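Local coordinates for extracellular solute-binding protein family 1 (Kribbella flavida, PDB 5IXP) that probably captures a solute, possibly a sugar, outside the cell and delivers it to an ABC transporter for import, at residues Leu169-Met174 / Asp202-Ala207; Asn176-Ala181 / Glu195-Thr200; Asn185-Leu190 / Lys349-Pro354; Asn360-Glu365 / Leu385-Lys390. All blocks are in the same frame, centred on the assembly; numbering follows the deposited sequence. Where two conformers were deposited one is given.

The four contacts knit together a helical part of the solute-binding protein that includes its C-terminal helices. Interactions 1 and 2 share helix 195-209, with centres 11 Å apart, and meet where Trp-171 packs on Leu-197 and Thr-200. Interaction 2 passes to interaction 3 through the backbone oxygen of Leu-178, which accepts a hydrogen bond from Gln-350. Interaction 4 is tied to interaction 1 by Asn-360, bonded to both Trp-171 and Glu-172, and to interaction 3 by Tyr-189 lying on Ala-388. Interactions 1 and 3 do not touch, their nearest atoms being about 6 Å apart.

Interaction 1 of 4, residues Leu169-Met174 / Asp202-Ala207; sequences LTWEAM and DQIVAA
Two helices of the solute-binding protein fold, 167-175 and 195-209, run nearly antiparallel here, the axes of the short segments inclined at 151° and 10.4 Å apart at closest approach. That separation is bridged mainly by one side chain, Ile-204. Its CG1 is anti to the carbonyl carbon and the chain continues extended (chi2 174°), so that CD1 is driven against the backbone of the partner helix, 3.4 Å from Trp-171 CA. The same methyl lies 3.8 Å from Trp-171 CB and near the plane of the indole, at its edge. Met-174, a selenomethionine, reaches toward Ile-204 tip to tip, with SE 3.6 Å from Ile-204 CG1. A bend at chi3 (64°) then turns its methyl aside, and CE comes 3.6 Å from Gln-203 OE1 as the two chains cross at about a right angle. The amide nitrogen of Gln-203 is bonded to Thr-145. No hydrogen bond joins the two segments, so their hold on one another rests on dispersion and on the exclusion of water from a buried, largely apolar seam.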
# COMPACT_ATOMS: atom_id res chain seq x y z
N LEU A 169 -10.59 6.55 2.01
CA LEU A 169 -9.25 6.46 1.41
C LEU A 169 -8.36 7.61 1.89
O LEU A 169 -7.14 7.42 2.05
CB LEU A 169 -9.31 6.42 -0.11
CG LEU A 169 -9.77 5.10 -0.74
CD1 LEU A 169 -9.46 5.05 -2.24
CD2 LEU A 169 -9.16 3.90 -0.03
N THR A 170 -8.93 8.79 2.13
CA THR A 170 -8.14 9.87 2.72
C THR A 170 -7.67 9.50 4.12
O THR A 170 -6.53 9.80 4.51
CB THR A 170 -8.96 11.17 2.74
OG1 THR A 170 -9.48 11.44 1.43
CG2 THR A 170 -8.09 12.35 3.20
N TRP A 171 -8.54 8.85 4.89
CA TRP A 171 -8.18 8.34 6.21
C TRP A 171 -7.02 7.36 6.13
O TRP A 171 -6.08 7.42 6.92
CB TRP A 171 -9.39 7.68 6.86
CG TRP A 171 -9.11 6.79 8.06
CD1 TRP A 171 -8.82 5.45 8.05
CD2 TRP A 171 -9.14 7.19 9.44
NE1 TRP A 171 -8.65 4.99 9.34
CE2 TRP A 171 -8.85 6.04 10.21
CE3 TRP A 171 -9.37 8.40 10.09
CZ2 TRP A 171 -8.78 6.07 11.61
CZ3 TRP A 171 -9.31 8.43 11.48
CH2 TRP A 171 -9.02 7.28 12.22
N GLU A 172 -7.11 6.40 5.20
CA GLU A 172 -6.01 5.45 5.04
C GLU A 172 -4.70 6.18 4.79
O GLU A 172 -3.67 5.84 5.39
CB GLU A 172 -6.31 4.49 3.89
CG GLU A 172 -7.50 3.57 4.15
CD GLU A 172 -7.19 2.53 5.22
OE1 GLU A 172 -6.56 1.49 4.90
OE2 GLU A 172 -7.52 2.76 6.40
N ALA A 173 -4.73 7.20 3.93
CA ALA A 173 -3.51 7.93 3.60
C ALA A 173 -2.94 8.64 4.82
O ALA A 173 -1.74 8.56 5.09
CB ALA A 173 -3.78 8.92 2.47
N MSE A 174 -3.80 9.30 5.60
CA MSE A 174 -3.32 10.05 6.75
C MSE A 174 -2.96 9.17 7.94
O MSE A 174 -1.92 9.38 8.57
CB MSE A 174 -4.38 11.07 7.20
CG MSE A 174 -4.71 12.08 6.13
SE MSE A 174 -6.04 13.32 6.83
CE MSE A 174 -4.93 14.09 8.26
N ASP A 202 -11.24 14.37 12.92
CA ASP A 202 -11.91 15.66 12.86
C ASP A 202 -11.61 16.39 11.56
O ASP A 202 -12.51 17.01 10.96
CB ASP A 202 -11.52 16.54 14.05
CG ASP A 202 -12.15 16.08 15.35
OD1 ASP A 202 -13.13 15.31 15.29
OD2 ASP A 202 -11.67 16.49 16.41
N GLN A 203 -10.36 16.33 11.10
CA GLN A 203 -9.99 17.07 9.90
C GLN A 203 -10.65 16.48 8.65
O GLN A 203 -11.08 17.23 7.76
CB GLN A 203 -8.46 17.09 9.76
CG GLN A 203 -7.94 18.03 8.70
CD GLN A 203 -6.44 18.25 8.81
OE1 GLN A 203 -5.71 17.40 9.34
NE2 GLN A 203 -5.96 19.39 8.33
N ILE A 204 -10.74 15.15 8.56
CA ILE A 204 -11.42 14.55 7.42
C ILE A 204 -12.92 14.79 7.49
O ILE A 204 -13.56 15.07 6.48
CB ILE A 204 -11.10 13.05 7.33
CG1 ILE A 204 -9.60 12.87 7.17
CG2 ILE A 204 -11.85 12.40 6.16
CD1 ILE A 204 -9.19 11.42 7.21
N VAL A 205 -13.51 14.67 8.69
CA VAL A 205 -14.93 14.96 8.83
C VAL A 205 -15.22 16.39 8.40
O VAL A 205 -16.19 16.66 7.68
CB VAL A 205 -15.40 14.68 10.26
CG1 VAL A 205 -16.79 15.25 10.49
CG2 VAL A 205 -15.40 13.17 10.53
N ALA A 206 -14.37 17.34 8.82
CA ALA A 206 -14.59 18.72 8.41
C ALA A 206 -14.53 18.86 6.89
O ALA A 206 -15.31 19.61 6.30
CB ALA A 206 -13.58 19.64 9.09
N ALA A 207 -13.62 18.12 6.25
CA ALA A 207 -13.56 18.13 4.79
C ALA A 207 -14.86 17.61 4.18
O ALA A 207 -15.35 18.17 3.19
CB ALA A 207 -12.37 17.29 4.31

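Interaction 2 of 4, residues Asn176-Ala181 / Glu195-Thr200; sequences NQLIQA and ELLKRT
The backbone of 176-181 passes the first turns of helix 195-209 as an irregular loop, coming nearest where the CA atoms of Ala-181 and Leu-197 stand 6.4 Å apart. This is a loop-on-helix contact within the solute-binding protein fold, formed as the chain leaves helix 167-175 and doubles back to the next helix. Leu-178 carries it. With CG anti to the carbonyl carbon (chi1 -56°), its forked end is set over the helix; each methyl meets a different leucine, and both meet Thr-200 OG1. CD2 lies 4.1 Å from Leu-196 CD1, and CD1 lies 4.1 Å from Leu-197 CD1. Leu-196 is met obliquely, Leu-197 at about a right angle. Thr-200, one turn on from Leu-196, comes tip to tip between the two branches. An alanine in place of Leu-178 would remove CG and both methyls and would probably loosen the loop's packing against all three helix residues. Leu-197 also serves the end of the loop, its CD2 resting 3.9 Å from Ala-181 O, an oxygen bonded to Asn-194. The hydroxyl under the leucine fork is engaged within the helix: Thr-200 OG1 donates to Leu-196 O at 2.9 Å, from above the carbonyl plane, and this oxygen also accepts the backbone N-H of Thr-200.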
# COMPACT_ATOMS: atom_id res chain seq x y z
N ASN A 176 -1.89 6.17 8.21
CA ASN A 176 -0.68 5.37 8.11
C ASN A 176 0.58 6.19 8.27
O ASN A 176 1.66 5.60 8.41
CB ASN A 176 -0.67 4.60 6.80
CG ASN A 176 -1.54 3.37 6.86
OD1 ASN A 176 -1.23 2.43 7.59
ND2 ASN A 176 -2.64 3.38 6.14
N GLN A 177 0.49 7.52 8.26
CA GLN A 177 1.64 8.37 8.51
C GLN A 177 1.89 8.64 9.99
O GLN A 177 2.99 9.08 10.34
CB GLN A 177 1.48 9.72 7.83
CG GLN A 177 1.48 9.68 6.34
CD GLN A 177 1.32 11.06 5.76
OE1 GLN A 177 0.61 11.89 6.31
NE2 GLN A 177 2.01 11.32 4.66
N LEU A 178 0.89 8.45 10.84
CA LEU A 178 1.06 8.75 12.26
C LEU A 178 2.17 7.89 12.85
O LEU A 178 2.41 6.76 12.40
CB LEU A 178 -0.24 8.50 13.02
CG LEU A 178 -1.44 9.27 12.48
CD1 LEU A 178 -2.71 8.85 13.20
CD2 LEU A 178 -1.20 10.77 12.64
N ILE A 179 2.85 8.44 13.86
CA ILE A 179 3.85 7.67 14.58
C ILE A 179 3.20 6.53 15.35
O ILE A 179 3.74 5.43 15.44
CB ILE A 179 4.67 8.58 15.52
CG1 ILE A 179 5.63 9.45 14.71
CG2 ILE A 179 5.44 7.76 16.54
CD1 ILE A 179 6.60 10.22 15.59
N GLN A 180 2.02 6.77 15.92
CA GLN A 180 1.24 5.67 16.46
C GLN A 180 -0.21 5.86 16.06
O GLN A 180 -0.71 6.98 15.92
CB GLN A 180 1.37 5.56 17.98
CG GLN A 180 0.56 6.57 18.74
CD GLN A 180 0.87 6.53 20.21
OE1 GLN A 180 1.90 5.99 20.62
NE2 GLN A 180 -0.01 7.10 21.02
N ALA A 181 -0.88 4.73 15.85
CA ALA A 181 -2.29 4.78 15.51
C ALA A 181 -3.07 4.05 16.60
O ALA A 181 -3.60 4.67 17.52
CB ALA A 181 -2.55 4.17 14.13
N GLU A 195 -5.02 11.32 20.89
CA GLU A 195 -5.71 12.51 20.40
C GLU A 195 -5.36 12.82 18.95
O GLU A 195 -6.17 13.39 18.23
CB GLU A 195 -5.40 13.73 21.30
CG GLU A 195 -6.34 14.93 21.01
CD GLU A 195 -6.06 16.18 21.86
OE1 GLU A 195 -5.27 16.10 22.84
OE2 GLU A 195 -6.63 17.26 21.55
N LEU A 196 -4.16 12.42 18.50
CA LEU A 196 -3.82 12.66 17.10
C LEU A 196 -4.73 11.88 16.16
O LEU A 196 -5.06 12.36 15.07
CB LEU A 196 -2.36 12.30 16.84
CG LEU A 196 -1.54 13.48 16.35
CD1 LEU A 196 -0.19 13.01 15.90
CD2 LEU A 196 -2.25 14.22 15.22
N LEU A 197 -5.15 10.69 16.58
CA LEU A 197 -6.12 9.92 15.81
C LEU A 197 -7.45 10.68 15.70
O LEU A 197 -8.03 10.78 14.61
CB LEU A 197 -6.31 8.57 16.48
CG LEU A 197 -6.95 7.41 15.74
CD1 LEU A 197 -6.09 7.02 14.53
CD2 LEU A 197 -7.09 6.25 16.72
N LYS A 198 -7.94 11.22 16.82
CA LYS A 198 -9.17 12.00 16.77
C LYS A 198 -8.98 13.27 15.94
O LYS A 198 -9.89 13.70 15.23
CB LYS A 198 -9.64 12.34 18.19
CG LYS A 198 -10.98 13.14 18.28
CD LYS A 198 -12.09 12.48 17.44
CE LYS A 198 -13.51 12.83 17.94
NZ LYS A 198 -13.86 14.28 17.89
N ARG A 199 -7.79 13.88 16.01
CA ARG A 199 -7.58 15.08 15.21
C ARG A 199 -7.62 14.76 13.72
O ARG A 199 -8.14 15.55 12.92
CB ARG A 199 -6.27 15.76 15.59
CG ARG A 199 -6.45 16.68 16.79
CD ARG A 199 -5.28 17.62 17.00
NE ARG A 199 -5.42 18.34 18.26
CZ ARG A 199 -4.68 19.38 18.60
NH1 ARG A 199 -3.74 19.82 17.77
NH2 ARG A 199 -4.87 19.98 19.77
N THR A 200 -7.06 13.61 13.33
CA THR A 200 -7.16 13.14 11.95
C THR A 200 -8.62 12.95 11.55
O THR A 200 -9.05 13.42 10.49
CB THR A 200 -6.39 11.82 11.81
OG1 THR A 200 -5.02 12.04 12.14
CG2 THR A 200 -6.50 11.28 10.39

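Interaction 3 of 4, residues Asn185-Leu190 / Lys349-Pro354; sequences NQDRYL and KQHKGP
A single hydrogen bond between charged or chargeable groups dominates this surface contact of two loops, 185-190 and 349-354. His-351 NE2 donates to Asp-187 OD1 at a very short 2.4 Å, with an N-H...O angle of 162°. The acceptor lies almost in the imidazole plane, whereas the histidine meets OD1 from above the carboxylate plane; the two planes are 27° apart. His-351 has CG anti to its backbone N (chi1 176°), which extends the ring toward the other loop, and Asp-187 meets it at about a right angle.

The remaining contacts are van der Waals and surround the bonded pair. Asn-185 crosses the histidine obliquely, with OD1 3.4 Å from His-351 CB, and its backbone oxygen sits over one face of the ring near the rim. Toward the opposite face lies the backbone nitrogen of Gly-353. Asp-187 OD1 also approaches the chain beyond the histidine, 3.5 Å from Gly-353 CA and 3.7 Å from Pro-354 CD. The proline ring thus flanks the carboxylate and rests in turn on Tyr-183. An alanine in place of Pro-354 would take away CG, CD and the ring closure, and would probably weaken the apolar flank of the carboxylate and let the loop move more.

The contact joins the connection between helices 167-175 and 195-209 to the approach to helix 356-371. Such a short His-carboxylate bond is consistent with a protonated imidazole, whose positive charge the aspartate would help to stabilise.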
# COMPACT_ATOMS: atom_id res chain seq x y z
N ASN A 185 4.22 0.45 21.21
CA ASN A 185 5.23 -0.48 20.73
C ASN A 185 5.22 -1.81 21.46
O ASN A 185 5.84 -2.77 20.98
CB ASN A 185 6.61 0.17 20.83
CG ASN A 185 6.90 1.07 19.66
OD1 ASN A 185 6.62 0.71 18.51
ND2 ASN A 185 7.43 2.25 19.93
N GLN A 186 4.55 -1.91 22.60
CA GLN A 186 4.40 -3.18 23.30
C GLN A 186 3.04 -3.83 23.05
O GLN A 186 2.53 -4.56 23.90
CB GLN A 186 4.63 -2.99 24.81
CG GLN A 186 5.99 -2.40 25.16
CD GLN A 186 6.00 -0.88 25.10
OE1 GLN A 186 4.96 -0.24 25.18
NE2 GLN A 186 7.19 -0.31 24.94
N ASP A 187 2.44 -3.56 21.88
CA ASP A 187 1.16 -4.14 21.48
C ASP A 187 0.03 -3.80 22.45
O ASP A 187 -0.91 -4.58 22.61
CB ASP A 187 1.26 -5.66 21.29
CG ASP A 187 2.00 -6.04 20.03
OD1 ASP A 187 2.00 -5.23 19.08
OD2 ASP A 187 2.59 -7.14 19.98
N ARG A 188 0.11 -2.64 23.08
CA ARG A 188 -0.95 -2.17 23.96
C ARG A 188 -1.91 -1.29 23.15
O ARG A 188 -1.49 -0.28 22.57
CB ARG A 188 -0.35 -1.40 25.13
CG ARG A 188 -1.36 -0.96 26.16
CD ARG A 188 -1.01 0.41 26.68
NE ARG A 188 -2.20 1.11 27.13
CZ ARG A 188 -2.36 2.43 27.09
NH1 ARG A 188 -3.49 2.96 27.53
NH2 ARG A 188 -1.39 3.20 26.62
N TYR A 189 -3.18 -1.67 23.11
CA TYR A 189 -4.17 -0.89 22.37
C TYR A 189 -4.40 0.45 23.06
O TYR A 189 -4.72 0.50 24.25
CB TYR A 189 -5.49 -1.66 22.24
CG TYR A 189 -6.59 -0.80 21.69
CD1 TYR A 189 -6.57 -0.37 20.37
CD2 TYR A 189 -7.65 -0.37 22.49
CE1 TYR A 189 -7.56 0.43 19.86
CE2 TYR A 189 -8.65 0.44 21.99
CZ TYR A 189 -8.59 0.84 20.67
OH TYR A 189 -9.57 1.65 20.14
N LEU A 190 -4.22 1.54 22.32
CA LEU A 190 -4.37 2.88 22.86
C LEU A 190 -5.21 3.76 21.95
O LEU A 190 -5.08 4.99 22.00
CB LEU A 190 -3.01 3.53 23.10
CG LEU A 190 -1.91 3.40 22.03
CD1 LEU A 190 -2.22 4.17 20.76
CD2 LEU A 190 -0.58 3.84 22.60
N LYS A 349 6.89 4.74 10.93
CA LYS A 349 7.33 4.52 12.30
C LYS A 349 6.21 3.95 13.15
O LYS A 349 6.39 3.78 14.36
CB LYS A 349 7.85 5.82 12.93
CG LYS A 349 8.82 6.60 12.03
CD LYS A 349 9.89 7.35 12.83
CE LYS A 349 9.40 7.75 14.21
NZ LYS A 349 10.53 8.10 15.12
N GLN A 350 5.07 3.63 12.55
CA GLN A 350 3.88 3.18 13.26
C GLN A 350 3.94 1.67 13.48
O GLN A 350 4.08 0.90 12.53
CB GLN A 350 2.65 3.57 12.47
CG GLN A 350 1.36 2.99 12.91
CD GLN A 350 0.24 3.46 12.02
OE1 GLN A 350 -0.64 2.69 11.64
NE2 GLN A 350 0.27 4.75 11.67
N HIS A 351 3.82 1.24 14.74
CA HIS A 351 3.73 -0.17 15.04
C HIS A 351 2.31 -0.67 14.77
O HIS A 351 1.33 -0.01 15.12
CB HIS A 351 4.11 -0.43 16.50
CG HIS A 351 3.96 -1.86 16.91
ND1 HIS A 351 4.65 -2.89 16.31
CD2 HIS A 351 3.17 -2.43 17.85
CE1 HIS A 351 4.31 -4.03 16.87
NE2 HIS A 351 3.40 -3.79 17.81
N LYS A 352 2.20 -1.84 14.14
CA LYS A 352 0.92 -2.48 13.87
C LYS A 352 0.77 -3.67 14.81
O LYS A 352 1.54 -4.63 14.71
CB LYS A 352 0.81 -2.94 12.42
CG LYS A 352 1.27 -1.94 11.38
CD LYS A 352 0.14 -1.07 10.92
CE LYS A 352 0.57 -0.20 9.75
NZ LYS A 352 -0.58 0.52 9.16
N GLY A 353 -0.22 -3.62 15.69
CA GLY A 353 -0.43 -4.68 16.65
C GLY A 353 -1.25 -5.84 16.12
O GLY A 353 -1.66 -5.87 14.96
N PRO A 354 -1.52 -6.82 16.99
CA PRO A 354 -2.05 -8.11 16.51
C PRO A 354 -3.42 -8.03 15.87
O PRO A 354 -3.79 -8.94 15.12
CB PRO A 354 -2.10 -8.97 17.79
CG PRO A 354 -1.22 -8.27 18.77
CD PRO A 354 -1.30 -6.81 18.44

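Interaction 4 of 4, residues Asn360-Glu365 / Leu385-Lys390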
# COMPACT_ATOMS: atom_id res chain seq x y z
N ASN A 360 -8.88 -1.21 12.53
CA ASN A 360 -9.02 -0.21 11.48
C ASN A 360 -10.36 -0.34 10.77
O ASN A 360 -10.95 0.67 10.36
CB ASN A 360 -7.88 -0.31 10.48
CG ASN A 360 -7.85 0.86 9.53
OD1 ASN A 360 -7.78 2.00 9.97
ND2 ASN A 360 -7.93 0.59 8.23
N GLN A 361 -10.86 -1.57 10.62
CA GLN A 361 -12.12 -1.79 9.92
C GLN A 361 -13.28 -1.09 10.62
O GLN A 361 -14.18 -0.54 9.96
CB GLN A 361 -12.39 -3.29 9.79
CG GLN A 361 -13.58 -3.64 8.93
CD GLN A 361 -13.77 -5.14 8.76
OE1 GLN A 361 -12.81 -5.88 8.50
NE2 GLN A 361 -15.00 -5.60 8.90
N VAL A 362 -13.30 -1.10 11.96
CA VAL A 362 -14.40 -0.44 12.66
C VAL A 362 -14.31 1.07 12.49
O VAL A 362 -15.33 1.75 12.35
CB VAL A 362 -14.49 -0.87 14.14
CG1 VAL A 362 -14.17 -2.35 14.31
CG2 VAL A 362 -13.65 -0.00 15.05
N PHE A 363 -13.08 1.62 12.45
CA PHE A 363 -12.95 3.06 12.25
C PHE A 363 -13.35 3.46 10.83
O PHE A 363 -14.01 4.49 10.64
CB PHE A 363 -11.52 3.52 12.55
CG PHE A 363 -11.24 3.71 14.01
CD1 PHE A 363 -11.58 4.90 14.65
CD2 PHE A 363 -10.64 2.70 14.75
CE1 PHE A 363 -11.33 5.08 15.99
CE2 PHE A 363 -10.39 2.87 16.10
CZ PHE A 363 -10.73 4.06 16.72
N THR A 364 -12.97 2.67 9.83
CA THR A 364 -13.31 3.06 8.47
C THR A 364 -14.79 2.86 8.19
O THR A 364 -15.39 3.64 7.44
CB THR A 364 -12.46 2.30 7.44
OG1 THR A 364 -12.64 0.89 7.58
CG2 THR A 364 -10.98 2.65 7.60
N GLU A 365 -15.41 1.83 8.78
CA GLU A 365 -16.85 1.68 8.66
C GLU A 365 -17.56 2.89 9.25
O GLU A 365 -18.49 3.43 8.65
CB GLU A 365 -17.33 0.39 9.34
CG GLU A 365 -16.97 -0.88 8.56
CD GLU A 365 -17.31 -2.17 9.29
OE1 GLU A 365 -17.82 -2.10 10.43
OE2 GLU A 365 -17.07 -3.25 8.72
N LEU A 385 -15.12 3.71 18.78
CA LEU A 385 -14.34 3.42 19.99
C LEU A 385 -14.87 2.18 20.70
O LEU A 385 -14.08 1.32 21.12
CB LEU A 385 -14.35 4.62 20.94
CG LEU A 385 -13.54 5.85 20.51
CD1 LEU A 385 -13.46 6.88 21.63
CD2 LEU A 385 -12.15 5.48 20.04
N ARG A 386 -16.20 2.06 20.84
CA ARG A 386 -16.78 0.87 21.45
C ARG A 386 -16.38 -0.39 20.69
O ARG A 386 -15.96 -1.38 21.29
CB ARG A 386 -18.31 0.96 21.49
CG ARG A 386 -18.88 1.86 22.56
CD ARG A 386 -20.38 1.59 22.76
NE ARG A 386 -21.14 1.64 21.51
CZ ARG A 386 -21.61 2.76 20.96
NH1 ARG A 386 -21.38 3.93 21.55
NH2 ARG A 386 -22.30 2.72 19.83
N GLU A 387 -16.53 -0.36 19.36
CA GLU A 387 -16.26 -1.55 18.57
C GLU A 387 -14.77 -1.86 18.51
O GLU A 387 -14.39 -3.04 18.48
CB GLU A 387 -16.85 -1.38 17.18
CG GLU A 387 -18.36 -1.19 17.23
CD GLU A 387 -19.00 -1.09 15.88
OE1 GLU A 387 -18.29 -0.91 14.87
OE2 GLU A 387 -20.24 -1.19 15.81
N ALA A 388 -13.92 -0.83 18.50
CA ALA A 388 -12.48 -1.05 18.47
C ALA A 388 -12.00 -1.71 19.76
O ALA A 388 -11.09 -2.56 19.73
CB ALA A 388 -11.74 0.27 18.24
N ASP A 389 -12.58 -1.33 20.89
CA ASP A 389 -12.22 -1.98 22.15
C ASP A 389 -12.50 -3.47 22.09
O ASP A 389 -11.66 -4.29 22.49
CB ASP A 389 -12.97 -1.33 23.30
CG ASP A 389 -12.16 -1.26 24.56
OD1 ASP A 389 -12.48 -2.00 25.51
OD2 ASP A 389 -11.19 -0.48 24.58
N LYS A 390 -13.67 -3.84 21.55
CA LYS A 390 -13.99 -5.25 21.39
C LYS A 390 -13.06 -5.91 20.38
O LYS A 390 -12.55 -7.01 20.62
CB LYS A 390 -15.45 -5.41 20.96
O HOH W 1 -17.86 1.47 13.70
O HOH W 2 -19.41 -0.80 12.30
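Val-362 is the main bump on helix 356-371, and it fits against the turn of helix 377-392 formed by Glu-387 and Ala-388. Its CG2 enters beside Ala-388, 3.6 Å from that residue's backbone N and 3.7 Å from Ala-388 CB. A chi1 of -38° places this methyl in the crowded position between the backbone N and the carbonyl carbon. The other flank of the valine slides past Glu-387 in the opposite direction, its CG1 4.0 Å from Glu-387 CB.

Phe-363 supplies the second projection. Its ring reaches to Ala-388, with CE2 3.6 Å from Ala-388 CB, and its far end meets the reaching branch of Leu-385, CZ lying 3.9 Å from Leu-385 CD2. Both neighbours approach the ring obliquely. Ala-388 CB is therefore received between the valine methyl CG2 and Phe-363 CE2, and its small size suits an axis separation of 8.6 Å. The two helices form an antiparallel pair near the C-terminus of the solute-binding protein, inclined at 165°; Tyr-182 meets Phe-363 ring to ring.

Beyond the apolar seam, two waters span the helices. One lies between Val-362 O and Glu-387 OE1, while a second lies 2.8 Å from both Glu-365 OE1 and Glu-387 OE1. These two carboxylate oxygens are 4.6 Å apart, and the intervening water would probably ease the repulsion of like charges. Glu-387 OE2 is bonded to Gln-383, and Glu-365 OE2 accepts from Gln-361 NE2.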